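Local coordinates for CdiI toxin (Salmonella enterica subsp. enterica serovar Rubislaw str. ATCC 10717, PDB 4ZQU), which neutralises the cognate CdiA-CT toxin of a contact-dependent growth inhibition system by binding it as its immunity protein, at the interface of chains B and A. Coordinates in Å, arbitrary orientation; residue numbers count along the deposited sequence, not the author numbering. Chains: chain A, CdiI toxin; chain B, CdiA-CT toxin, Conserved domain protein.

The interface of chains B and A. Residues chain B 22, 69-72; chain A 133-134, 137, 142-146.
Strand 70-73 of the toxin pairs antiparallel with strand 141-143 of the immunity protein, a beta-augmentation interface. The tight end is the B:Ser72 and A:Trp142 pair, bonded through backbone in both directions. A:Trp142 N gives a nearly straight bond (176° at H) to B:Ser72 O at 3.0 Å, the donor lying in the carbonyl plane. In return B:Ser72 N reaches A:Trp142 O at 2.8 Å, from above the carbonyl plane. The indole edge of A:Trp142, with CG anti to the carbonyl carbon, faces the same acceptor: B:Ser72 O lies in the ring plane, 3.3 Å from A:Trp142 CE3.

Pairing slackens towards glycine: A:Gly144 N is 3.4 Å from B:Lys70 O, a weak, bent bond (128° at H). Here B:Glu69, extended with CG anti to the backbone N, lays its carboxylate against backbone carbons, B:Glu69 CD 3.5 Å from A:Gly144 CA.

Two lysines tie the flanks. B:Lys70 starts extended, bends at chi3 (64°) and crosses the A:Thr134 methyl, so that B:Lys70 NZ caps A:Pro133 O at 2.8 Å from above the carbonyl plane. B:Lys22, kinked along its chain, meets the extended A:Glu137 at about a right angle; B:Lys22 NZ forms a salt bridge to A:Glu137 OE1 at 2.7 Å, on the syn lone pair. Backbone pairing thus joins the strands, while the lysines fasten the flanks and the B:Lys22 to A:Glu137 pair may add to recognition as the immunity protein holds its toxin.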
# COMPACT_ATOMS: atom_id res chain seq x y z
N LYS B 22 2.30 -3.23 -6.60
CA LYS B 22 2.42 -4.68 -6.68
C LYS B 22 1.44 -5.22 -7.71
O LYS B 22 1.50 -4.86 -8.89
CB LYS B 22 2.18 -5.33 -5.32
CG LYS B 22 3.28 -5.10 -4.30
CD LYS B 22 4.19 -6.31 -4.22
CE LYS B 22 4.56 -6.65 -2.78
NZ LYS B 22 6.04 -6.62 -2.59
N GLU B 69 2.19 -9.32 1.95
CA GLU B 69 2.28 -8.96 3.36
C GLU B 69 2.12 -7.45 3.55
O GLU B 69 1.30 -7.00 4.36
CB GLU B 69 3.62 -9.42 3.95
CG GLU B 69 3.87 -8.92 5.37
CD GLU B 69 5.22 -9.34 5.91
OE1 GLU B 69 5.94 -10.07 5.19
OE2 GLU B 69 5.57 -8.94 7.04
N LYS B 70 2.89 -6.69 2.80
CA LYS B 70 2.89 -5.23 2.92
C LYS B 70 3.56 -4.58 1.72
O LYS B 70 4.55 -5.10 1.20
CB LYS B 70 3.60 -4.81 4.22
CG LYS B 70 3.67 -3.31 4.44
CD LYS B 70 4.01 -2.97 5.89
CE LYS B 70 5.39 -3.47 6.28
NZ LYS B 70 5.78 -2.99 7.64
N ALA B 71 3.00 -3.47 1.27
CA ALA B 71 3.61 -2.67 0.21
C ALA B 71 3.45 -1.19 0.51
O ALA B 71 2.37 -0.73 0.87
CB ALA B 71 2.99 -2.99 -1.14
N SER B 72 4.55 -0.44 0.38
CA SER B 72 4.54 0.99 0.62
C SER B 72 5.28 1.71 -0.50
O SER B 72 6.50 1.57 -0.64
CB SER B 72 5.19 1.32 1.98
OG SER B 72 5.06 2.69 2.29
N PRO A 133 8.82 -2.02 10.76
CA PRO A 133 9.93 -1.94 9.80
C PRO A 133 9.55 -2.54 8.44
O PRO A 133 8.53 -3.23 8.33
CB PRO A 133 11.03 -2.75 10.48
CG PRO A 133 10.29 -3.76 11.29
CD PRO A 133 9.04 -3.07 11.76
N THR A 134 10.36 -2.27 7.42
CA THR A 134 10.09 -2.78 6.08
C THR A 134 11.34 -3.39 5.46
O THR A 134 12.45 -3.23 5.97
CB THR A 134 9.58 -1.68 5.14
OG1 THR A 134 10.55 -0.63 5.03
CG2 THR A 134 8.27 -1.10 5.65
N GLU A 137 12.39 -3.26 -0.94
CA GLU A 137 12.30 -4.14 -2.10
C GLU A 137 12.89 -3.50 -3.35
O GLU A 137 13.89 -3.98 -3.90
CB GLU A 137 10.85 -4.54 -2.33
CG GLU A 137 10.23 -5.26 -1.15
CD GLU A 137 8.75 -5.52 -1.34
OE1 GLU A 137 8.18 -5.03 -2.33
OE2 GLU A 137 8.16 -6.23 -0.49
N TRP A 142 8.84 -0.27 -0.66
CA TRP A 142 9.14 -1.02 0.56
C TRP A 142 8.05 -2.05 0.82
O TRP A 142 6.96 -1.96 0.26
CB TRP A 142 9.28 -0.09 1.76
CG TRP A 142 10.40 0.90 1.64
CD1 TRP A 142 11.64 0.81 2.20
CD2 TRP A 142 10.37 2.14 0.92
NE1 TRP A 142 12.39 1.92 1.87
CE2 TRP A 142 11.63 2.75 1.08
CE3 TRP A 142 9.41 2.79 0.14
CZ2 TRP A 142 11.95 3.97 0.50
CZ3 TRP A 142 9.73 4.01 -0.43
CH2 TRP A 142 10.99 4.59 -0.25
N GLY A 143 8.34 -3.03 1.67
CA GLY A 143 7.38 -4.10 1.92
C GLY A 143 7.70 -4.97 3.12
O GLY A 143 8.44 -4.57 4.01
N GLY A 144 7.12 -6.17 3.13
CA GLY A 144 7.27 -7.10 4.23
C GLY A 144 8.70 -7.50 4.53
O GLY A 144 9.49 -7.76 3.62
N THR A 145 9.02 -7.58 5.81
CA THR A 145 10.39 -7.82 6.28
C THR A 145 11.06 -9.21 6.10
O THR A 145 12.29 -9.26 6.00
CB THR A 145 10.50 -7.45 7.77
OG1 THR A 145 9.34 -7.94 8.47
CG2 THR A 145 10.58 -5.95 7.93
N GLY A 146 10.33 -10.34 6.08
CA GLY A 146 8.90 -10.43 6.27
C GLY A 146 8.54 -11.54 7.24
O GLY A 146 8.57 -12.72 6.91